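Local coordinates for SusD-like protein BACOVA_02651 (Bacteroides ovatus, PDB 5E75), which binds polysaccharide at the cell surface and probably captures xyloglucan before it is transported into the periplasm for degradation, at residues L266-S269 and T270-T273; L365-A368 and E369-G373; Q290-E293 and L294-L298. All coordinates share one frame; numbering follows the deposited sequence.

Contact 1: L266-S269 and T270-T273; sequences LAFS and TEVT
S269 and E271 hold each other through side chain and backbone at once. The hydroxyl OG of S269 accepts the N-H of E271 in a nearly straight bond (3.0 Å between E271 N and S269 OG, 170° at the hydrogen) and donates in turn to the carboxylate, with S269 OG 2.7 Å from E271 OE1. It meets that oxygen on the anti side, 27° out of the carboxylate plane. E271 can fold back this far because its CG sits between the backbone N and the carbonyl carbon (chi1 74°), while the chain beyond is extended; its other oxygen, OE2, bonds to the hydroxyl of Y321. A main-chain bond adds to the grip, V272 N lying 3.1 Å from S269 O. The bond from E271 N to S269 OG makes an ST turn, a place that suits serine, whose short side chain puts its hydroxyl beside the amide two residues on. The turn takes in the brief 3-10 segment 270-271, in the loop between helix 263-266 and strand 283-284 of this SusD-family protein. An alanine here has no hydroxyl, and the E271 amide would probably be left without this acceptor and OE1 without its donor, the carboxylate then relying on Y321. Apolar contacts flank the polar ones. CG2 of V272 comes obliquely to the F268 ring, 3.8 Å from CE1, and Y321 touches both residues; S269 CB lies over one face of that ring. Deeper in, the small A267 suits a tight spot, its CB just 3.5 Å from CG2 of the buried T273, whose hydroxyl is bonded to the V276 carbonyl.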
ATOM      1  N   LEU A 266       1.439 -13.064   8.509  1.00 10.10           N
ATOM      2  CA  LEU A 266       1.644 -13.265   7.074  1.00 10.21           C
ATOM      3  C   LEU A 266       2.189 -14.659   6.758  1.00 11.29           C
ATOM      4  O   LEU A 266       1.805 -15.272   5.766  1.00 11.09           O
ATOM      5  CB  LEU A 266       2.602 -12.217   6.513  1.00 10.68           C
ATOM      6  CG  LEU A 266       2.181 -10.744   6.644  1.00 10.59           C
ATOM      7  CD1 LEU A 266       3.267  -9.839   6.084  1.00 12.58           C
ATOM      8  CD2 LEU A 266       0.855 -10.489   5.949  1.00 12.36           C
ATOM      9  N   ALA A 267       3.070 -15.170   7.615  1.00 11.88           N
ATOM     10  CA  ALA A 267       3.737 -16.449   7.373  1.00 10.74           C
ATOM     11  C   ALA A 267       2.841 -17.641   7.733  1.00 12.77           C
ATOM     12  O   ALA A 267       2.293 -17.698   8.822  1.00 11.54           O
ATOM     13  CB  ALA A 267       5.074 -16.521   8.145  1.00 11.78           C
ATOM     14  N   PHE A 268       2.722 -18.587   6.806  1.00 11.56           N
ATOM     15  CA  PHE A 268       1.771 -19.696   6.925  1.00 10.54           C
ATOM     16  C   PHE A 268       2.324 -20.899   7.697  1.00 11.56           C
ATOM     17  O   PHE A 268       1.548 -21.733   8.178  1.00 13.85           O
ATOM     18  CB  PHE A 268       1.312 -20.167   5.531  1.00 11.28           C
ATOM     19  CG  PHE A 268       2.288 -21.072   4.832  1.00  9.52           C
ATOM     20  CD1 PHE A 268       3.412 -20.564   4.197  1.00 10.53           C
ATOM     21  CD2 PHE A 268       2.070 -22.438   4.793  1.00 10.82           C
ATOM     22  CE1 PHE A 268       4.301 -21.408   3.537  1.00 11.81           C
ATOM     23  CE2 PHE A 268       2.954 -23.278   4.143  1.00 11.66           C
ATOM     24  CZ  PHE A 268       4.072 -22.761   3.517  1.00 12.39           C
ATOM     25  N   SER A 269       3.643 -20.986   7.802  1.00 10.49           N
ATOM     26  CA  SER A 269       4.284 -22.160   8.388  1.00 10.61           C
ATOM     27  C   SER A 269       5.689 -21.866   8.875  1.00 12.87           C
ATOM     28  O   SER A 269       6.430 -21.098   8.253  1.00 11.50           O
ATOM     29  CB  SER A 269       4.377 -23.270   7.357  1.00 13.48           C
ATOM     30  OG  SER A 269       5.182 -24.335   7.864  1.00 13.43           O
ATOM     31  N   THR A 270       6.071 -22.509   9.973  1.00 12.56           N
ATOM     32  CA  THR A 270       7.426 -22.384  10.484  1.00 12.41           C
ATOM     33  C   THR A 270       8.477 -22.865   9.491  1.00 11.16           C
ATOM     34  O   THR A 270       9.656 -22.539   9.632  1.00 13.57           O
ATOM     35  CB  THR A 270       7.603 -23.153  11.799  1.00 13.23           C
ATOM     36  OG1 THR A 270       7.282 -24.539  11.579  1.00 13.42           O
ATOM     37  CG2 THR A 270       6.697 -22.598  12.858  1.00 15.72           C
ATOM     38  N   GLU A 271       8.064 -23.604   8.469  1.00 12.14           N
ATOM     39  CA  GLU A 271       9.009 -24.060   7.464  1.00 13.34           C
ATOM     40  C   GLU A 271       9.602 -22.909   6.639  1.00 14.71           C
ATOM     41  O   GLU A 271      10.634 -23.095   5.992  1.00 16.28           O
ATOM     42  CB  GLU A 271       8.355 -25.097   6.548  1.00 15.46           C
ATOM     43  CG  GLU A 271       7.355 -24.541   5.546  1.00 16.03           C
ATOM     44  CD  GLU A 271       6.353 -25.587   5.044  1.00 17.04           C
ATOM     45  OE1 GLU A 271       5.573 -26.119   5.868  1.00 20.29           O
ATOM     46  OE2 GLU A 271       6.332 -25.878   3.828  1.00 17.71           O
ATOM     47  N   VAL A 272       8.957 -21.738   6.662  1.00 12.48           N
ATOM     48  CA  VAL A 272       9.480 -20.556   5.958  1.00 11.47           C
ATOM     49  C   VAL A 272       9.828 -19.408   6.904  1.00 13.90           C
ATOM     50  O   VAL A 272      10.006 -18.274   6.471  1.00 13.83           O
ATOM     51  CB  VAL A 272       8.524 -20.065   4.828  1.00 12.23           C
ATOM     52  CG1 VAL A 272       8.414 -21.143   3.751  1.00 10.10           C
ATOM     53  CG2 VAL A 272       7.150 -19.677   5.376  1.00 11.31           C
ATOM     54  N   THR A 273       9.940 -19.710   8.196  1.00 11.60           N
ATOM     55  CA  THR A 273      10.359 -18.718   9.180  1.00 11.75           C
ATOM     56  C   THR A 273      11.513 -19.215  10.052  1.00 12.13           C
ATOM     57  O   THR A 273      11.813 -18.604  11.076  1.00 13.51           O
ATOM     58  CB  THR A 273       9.224 -18.365  10.149  1.00 11.90           C
ATOM     59  OG1 THR A 273       8.912 -19.542  10.903  1.00 12.10           O
ATOM     60  CG2 THR A 273       7.991 -17.862   9.424  1.00 12.74           C
TER

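Contact 2: L365-A368 and E369-G373; sequences LTYA and EACLG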
ATOM      1  N   LEU A 365       4.034   3.723 -13.475  1.00  9.02           N
ATOM      2  CA  LEU A 365       2.681   3.375 -13.874  1.00  8.68           C
ATOM      3  C   LEU A 365       1.720   4.556 -13.766  1.00  8.60           C
ATOM      4  O   LEU A 365       0.807   4.697 -14.577  1.00  9.86           O
ATOM      5  CB  LEU A 365       2.155   2.165 -13.072  1.00  9.57           C
ATOM      6  CG  LEU A 365       2.905   0.857 -13.306  1.00  9.77           C
ATOM      7  CD1 LEU A 365       2.389  -0.222 -12.384  1.00 12.99           C
ATOM      8  CD2 LEU A 365       2.795   0.396 -14.719  1.00 11.86           C
ATOM      9  N   THR A 366       1.933   5.411 -12.768  1.00  8.91           N
ATOM     10  CA  THR A 366       1.143   6.645 -12.625  1.00  9.42           C
ATOM     11  C   THR A 366       1.347   7.574 -13.816  1.00  9.75           C
ATOM     12  O   THR A 366       0.391   8.137 -14.351  1.00  9.54           O
ATOM     13  CB  THR A 366       1.500   7.368 -11.300  1.00  9.16           C
ATOM     14  OG1 THR A 366       1.084   6.542 -10.208  1.00 10.45           O
ATOM     15  CG2 THR A 366       0.814   8.727 -11.144  1.00 10.30           C
ATOM     16  N   TYR A 367       2.588   7.715 -14.254  1.00  9.61           N
ATOM     17  CA  TYR A 367       2.872   8.526 -15.426  1.00  8.87           C
ATOM     18  C   TYR A 367       2.131   7.964 -16.651  1.00  8.88           C
ATOM     19  O   TYR A 367       1.485   8.710 -17.396  1.00  9.87           O
ATOM     20  CB  TYR A 367       4.385   8.557 -15.667  1.00 10.50           C
ATOM     21  CG  TYR A 367       4.864   9.455 -16.795  1.00 11.02           C
ATOM     22  CD1 TYR A 367       4.123  10.545 -17.224  1.00 11.88           C
ATOM     23  CD2 TYR A 367       6.076   9.205 -17.409  1.00 10.03           C
ATOM     24  CE1 TYR A 367       4.572  11.361 -18.257  1.00 11.81           C
ATOM     25  CE2 TYR A 367       6.532  10.011 -18.444  1.00 13.71           C
ATOM     26  CZ  TYR A 367       5.774  11.085 -18.857  1.00 12.41           C
ATOM     27  OH  TYR A 367       6.233  11.879 -19.891  1.00 14.10           O
ATOM     28  N   ALA A 368       2.191   6.648 -16.847  1.00  9.07           N
ATOM     29  CA  ALA A 368       1.501   6.030 -17.967  1.00  9.06           C
ATOM     30  C   ALA A 368       0.007   6.321 -17.937  1.00 10.37           C
ATOM     31  O   ALA A 368      -0.603   6.659 -18.958  1.00  9.73           O
ATOM     32  CB  ALA A 368       1.743   4.515 -17.987  1.00  9.42           C
ATOM     33  N   GLU A 369      -0.607   6.191 -16.766  1.00  8.87           N
ATOM     34  CA  GLU A 369      -2.044   6.392 -16.640  1.00  8.98           C
ATOM     35  C   GLU A 369      -2.401   7.855 -16.893  1.00  9.84           C
ATOM     36  O   GLU A 369      -3.439   8.170 -17.494  1.00 10.11           O
ATOM     37  CB  GLU A 369      -2.542   5.916 -15.258  1.00  9.35           C
ATOM     38  CG  GLU A 369      -4.043   5.934 -15.084  1.00  9.60           C
ATOM     39  CD  GLU A 369      -4.525   5.321 -13.767  1.00 10.50           C
ATOM     40  OE1 GLU A 369      -3.727   4.671 -13.071  1.00 11.00           O
ATOM     41  OE2 GLU A 369      -5.727   5.468 -13.462  1.00 12.42           O
ATOM     42  N   ALA A 370      -1.546   8.768 -16.437  1.00  9.53           N
ATOM     43  CA  ALA A 370      -1.788  10.191 -16.670  1.00  9.92           C
ATOM     44  C   ALA A 370      -1.614  10.561 -18.148  1.00  9.49           C
ATOM     45  O   ALA A 370      -2.287  11.478 -18.629  1.00 10.99           O
ATOM     46  CB  ALA A 370      -0.895  11.047 -15.788  1.00 11.10           C
ATOM     47  N   CYS A 371      -0.739   9.851 -18.860  1.00 10.66           N
ATOM     48  CA  CYS A 371      -0.618  10.031 -20.313  1.00 10.82           C
ATOM     49  C   CYS A 371      -1.822   9.458 -21.068  1.00 11.09           C
ATOM     50  O   CYS A 371      -2.298  10.061 -22.041  1.00 12.41           O
ATOM     51  CB  CYS A 371       0.684   9.420 -20.829  1.00 11.30           C
ATOM     52  SG  CYS A 371       2.162  10.297 -20.331  1.00 12.45           S
ATOM     53  N   LEU A 372      -2.336   8.309 -20.640  1.00 10.11           N
ATOM     54  CA  LEU A 372      -3.570   7.781 -21.205  1.00 10.56           C
ATOM     55  C   LEU A 372      -4.694   8.816 -21.102  1.00 12.48           C
ATOM     56  O   LEU A 372      -5.416   9.075 -22.074  1.00 12.37           O
ATOM     57  CB  LEU A 372      -3.944   6.498 -20.482  1.00 10.19           C
ATOM     58  CG  LEU A 372      -5.281   5.871 -20.877  1.00 11.01           C
ATOM     59  CD1 LEU A 372      -5.266   5.338 -22.304  1.00 11.95           C
ATOM     60  CD2 LEU A 372      -5.659   4.752 -19.912  1.00 12.38           C
ATOM     61  N   GLY A 373      -4.830   9.424 -19.926  1.00 11.10           N
ATOM     62  CA  GLY A 373      -5.768  10.516 -19.749  1.00 12.54           C
ATOM     63  C   GLY A 373      -7.177  10.092 -20.093  1.00 14.95           C
ATOM     64  O   GLY A 373      -7.656   9.099 -19.585  1.00 13.77           O
TER
HETATM   65  O   HOH W   1      -1.136   3.967 -12.661  1.00 11.81           O
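A cysteine sulfur close against a tyrosine ring marks this contact: C371 SG comes within 3.4 Å of Y367 CE1, one helical turn earlier. Both belong to the last turns of helix 360-372, one of the closely packed helices of the SusD family, which belongs to the TPR clan. The sulfur stands 4.0 Å from the centroid of the Y367 ring and 39° off its normal, an oblique sulfur-aromatic contact. Y367 carries its CG anti to the backbone N (chi1 -175°), whereas SG of C371 lies anti to its own carbonyl carbon, and the two groups converge on one side of the helix. Helix 205-221 covers that side, A215 and S216 touching the ring and R212 the cysteine. Regular backbone bonds from each residue to the one four places back carry the helix through A370 and L372; small A368 and A370 touch F387 of helix 382-393 and A211 of helix 205-221, where a larger side chain would probably be harder to fit. G373 leaves the helix with a positive phi that favours glycine. On another side, the buried E369 extends from its backbone to a carboxylate whose OE2 forms a salt bridge with R203 and accepts a bond from W428, which would probably keep it ionised. Its other oxygen turns back to the helix through one water, which donates to E369 OE1 at 2.7 Å and, more weakly, to L365 O at 2.8 Å.

Contact 3: Q290-E293 and L294-L298; sequences QQYE and LADTL
From E293 to D296 the chain makes a type I beta turn, closed by a bond of 2.8 Å from D296 N to E293 O, and an inverse gamma turn centred on D296 overlaps its end. The side chain of D296 points back into this bend, with CG anti to the backbone N (chi1 -163°). There a water links the two halves: it accepts the N-H of E293, 2.8 Å from that N, and donates to D296 OD2 at 2.6 Å. The same carboxylate oxygen sits at the edge of the Y292 ring, 3.9 Å from CD1, with ring and carboxylate planes 60° apart, and it also forms a salt bridge with R299. E293 sends its carboxylate elsewhere, to R391, and this separate pairing probably eases the closeness of two acids. D296 occupies the N-cap position of the next helix without making a capping bond. L294 and A295 form the exposed crest of the turn, where the small A295 makes little contact. The turn thus joins helix 286-291 to helix 297-303, with Y292 tucked against R300 and T303 of the latter and against V413 of helix 404-415.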
ATOM      1  N   GLN A 290      -5.113 -15.183 -10.963  1.00 10.60           N
ATOM      2  CA  GLN A 290      -5.387 -15.158 -12.396  1.00  9.86           C
ATOM      3  C   GLN A 290      -4.902 -13.881 -13.064  1.00  9.62           C
ATOM      4  O   GLN A 290      -4.834 -13.800 -14.288  1.00 11.37           O
ATOM      5  CB  GLN A 290      -6.883 -15.341 -12.655  1.00 12.96           C
ATOM      6  CG  GLN A 290      -7.369 -16.737 -12.348  1.00 15.12           C
ATOM      7  CD  GLN A 290      -8.883 -16.851 -12.351  1.00 22.91           C
ATOM      8  OE1 GLN A 290      -9.595 -15.854 -12.202  1.00 27.21           O
ATOM      9  NE2 GLN A 290      -9.380 -18.080 -12.484  1.00 28.11           N
ATOM     10  N   GLN A 291      -4.578 -12.855 -12.284  1.00  8.70           N
ATOM     11  CA  GLN A 291      -4.062 -11.617 -12.868  1.00  9.57           C
ATOM     12  C   GLN A 291      -2.659 -11.802 -13.432  1.00  9.69           C
ATOM     13  O   GLN A 291      -2.269 -11.108 -14.377  1.00 11.05           O
ATOM     14  CB  GLN A 291      -4.038 -10.460 -11.852  1.00 10.24           C
ATOM     15  CG  GLN A 291      -5.389 -10.112 -11.256  1.00 10.77           C
ATOM     16  CD  GLN A 291      -6.447  -9.895 -12.293  1.00 11.93           C
ATOM     17  OE1 GLN A 291      -7.431 -10.642 -12.368  1.00 14.41           O
ATOM     18  NE2 GLN A 291      -6.259  -8.895 -13.111  1.00 12.60           N
ATOM     19  N   TYR A 292      -1.873 -12.704 -12.855  1.00  9.39           N
ATOM     20  CA  TYR A 292      -0.529 -12.924 -13.370  1.00  9.69           C
ATOM     21  C   TYR A 292      -0.592 -13.617 -14.723  1.00 10.74           C
ATOM     22  O   TYR A 292      -1.136 -14.714 -14.858  1.00 10.65           O
ATOM     23  CB  TYR A 292       0.315 -13.753 -12.397  1.00  9.19           C
ATOM     24  CG  TYR A 292       0.429 -13.118 -11.029  1.00  8.23           C
ATOM     25  CD1 TYR A 292       1.339 -12.097 -10.779  1.00  9.66           C
ATOM     26  CD2 TYR A 292      -0.401 -13.525  -9.995  1.00  9.41           C
ATOM     27  CE1 TYR A 292       1.420 -11.488  -9.524  1.00  8.74           C
ATOM     28  CE2 TYR A 292      -0.334 -12.920  -8.741  1.00 10.55           C
ATOM     29  CZ  TYR A 292       0.583 -11.917  -8.516  1.00  8.79           C
ATOM     30  OH  TYR A 292       0.638 -11.322  -7.272  1.00 10.07           O
ATOM     31  N   GLU A 293      -0.013 -12.977 -15.724  1.00 11.28           N
ATOM     32  CA  GLU A 293       0.128 -13.615 -17.026  1.00  9.55           C
ATOM     33  C   GLU A 293       1.017 -14.837 -16.874  1.00  9.75           C
ATOM     34  O   GLU A 293       1.830 -14.923 -15.962  1.00 11.19           O
ATOM     35  CB  GLU A 293       0.698 -12.607 -18.021  1.00 11.38           C
ATOM     36  CG  GLU A 293      -0.290 -11.452 -18.258  1.00 11.36           C
ATOM     37  CD  GLU A 293       0.254 -10.307 -19.088  1.00 15.94           C
ATOM     38  OE1 GLU A 293       1.161 -10.530 -19.903  1.00 15.56           O
ATOM     39  OE2 GLU A 293      -0.238  -9.166 -18.912  1.00 16.86           O
ATOM     40  N   LEU A 294       0.841 -15.810 -17.758  1.00 11.94           N
ATOM     41  CA  LEU A 294       1.562 -17.073 -17.662  1.00 13.84           C
ATOM     42  C   LEU A 294       3.071 -16.872 -17.556  1.00 11.46           C
ATOM     43  O   LEU A 294       3.727 -17.555 -16.764  1.00 13.74           O
ATOM     44  CB  LEU A 294       1.229 -17.962 -18.855  1.00 16.93           C
ATOM     45  CG  LEU A 294       1.863 -19.354 -18.883  1.00 20.88           C
ATOM     46  CD1 LEU A 294       1.584 -20.145 -17.617  1.00 28.55           C
ATOM     47  CD2 LEU A 294       1.317 -20.076 -20.105  1.00 23.86           C
ATOM     48  N   ALA A 295       3.600 -15.906 -18.302  1.00 12.97           N
ATOM     49  CA  ALA A 295       5.020 -15.625 -18.308  1.00 12.57           C
ATOM     50  C   ALA A 295       5.487 -14.879 -17.062  1.00 12.85           C
ATOM     51  O   ALA A 295       6.684 -14.820 -16.815  1.00 13.64           O
ATOM     52  CB  ALA A 295       5.388 -14.833 -19.549  1.00 14.32           C
ATOM     53  N   ASP A 296       4.553 -14.339 -16.275  1.00 10.95           N
ATOM     54  CA  ASP A 296       4.878 -13.434 -15.144  1.00 10.91           C
ATOM     55  C   ASP A 296       5.139 -14.210 -13.857  1.00 11.29           C
ATOM     56  O   ASP A 296       4.606 -13.879 -12.793  1.00 14.41           O
ATOM     57  CB  ASP A 296       3.724 -12.439 -14.966  1.00 10.41           C
ATOM     58  CG  ASP A 296       4.073 -11.206 -14.141  1.00 13.97           C
ATOM     59  OD1 ASP A 296       5.235 -10.981 -13.820  1.00 14.89           O
ATOM     60  OD2 ASP A 296       3.119 -10.464 -13.851  1.00 14.82           O
ATOM     61  N   THR A 297       6.018 -15.204 -13.941  1.00 11.05           N
ATOM     62  CA  THR A 297       6.308 -16.062 -12.799  1.00 12.48           C
ATOM     63  C   THR A 297       7.181 -15.391 -11.747  1.00 11.74           C
ATOM     64  O   THR A 297       7.142 -15.784 -10.582  1.00 11.69           O
ATOM     65  CB  THR A 297       6.952 -17.382 -13.247  1.00 14.21           C
ATOM     66  OG1 THR A 297       8.156 -17.108 -13.955  1.00 17.42           O
ATOM     67  CG2 THR A 297       5.996 -18.146 -14.142  1.00 19.64           C
ATOM     68  N   LEU A 298       7.963 -14.387 -12.133  1.00 10.22           N
ATOM     69  CA  LEU A 298       8.860 -13.745 -11.169  1.00 11.30           C
ATOM     70  C   LEU A 298       8.044 -12.932 -10.159  1.00 10.63           C
ATOM     71  O   LEU A 298       8.256 -13.038  -8.949  1.00 11.15           O
ATOM     72  CB  LEU A 298       9.918 -12.875 -11.864  1.00 11.97           C
ATOM     73  CG  LEU A 298      10.796 -13.625 -12.877  1.00 14.72           C
ATOM     74  CD1 LEU A 298      11.776 -12.659 -13.500  1.00 17.45           C
ATOM     75  CD2 LEU A 298      11.543 -14.792 -12.241  1.00 21.44           C
TER
HETATM   76  O   HOH W   2       1.064 -10.377 -15.363  1.00 14.99           O

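Overall arrangement
Followed from the N terminus, the contacts come in series, contact 1, then contact 3, then contact 2; none nests within or crosses another. Contact 1 turns the chain after helix 263-266, and contact 3 makes the bend between helices 286-291 and 297-303. Contact 2 lies in the last turns of helix 360-372, with G373 just beyond its end, and closes no loop. Contacts 1 and 2 fall on opposite sides of the chain's centre, their own centres 38 Å apart; the centre of contact 3 is about 23 Å from that of contact 1 and about 22 Å from that of contact 2. No two touch, but contacts 2 and 3 both have partners on helices 382-393 and 404-415, while contact 1 leans on strand 321-322.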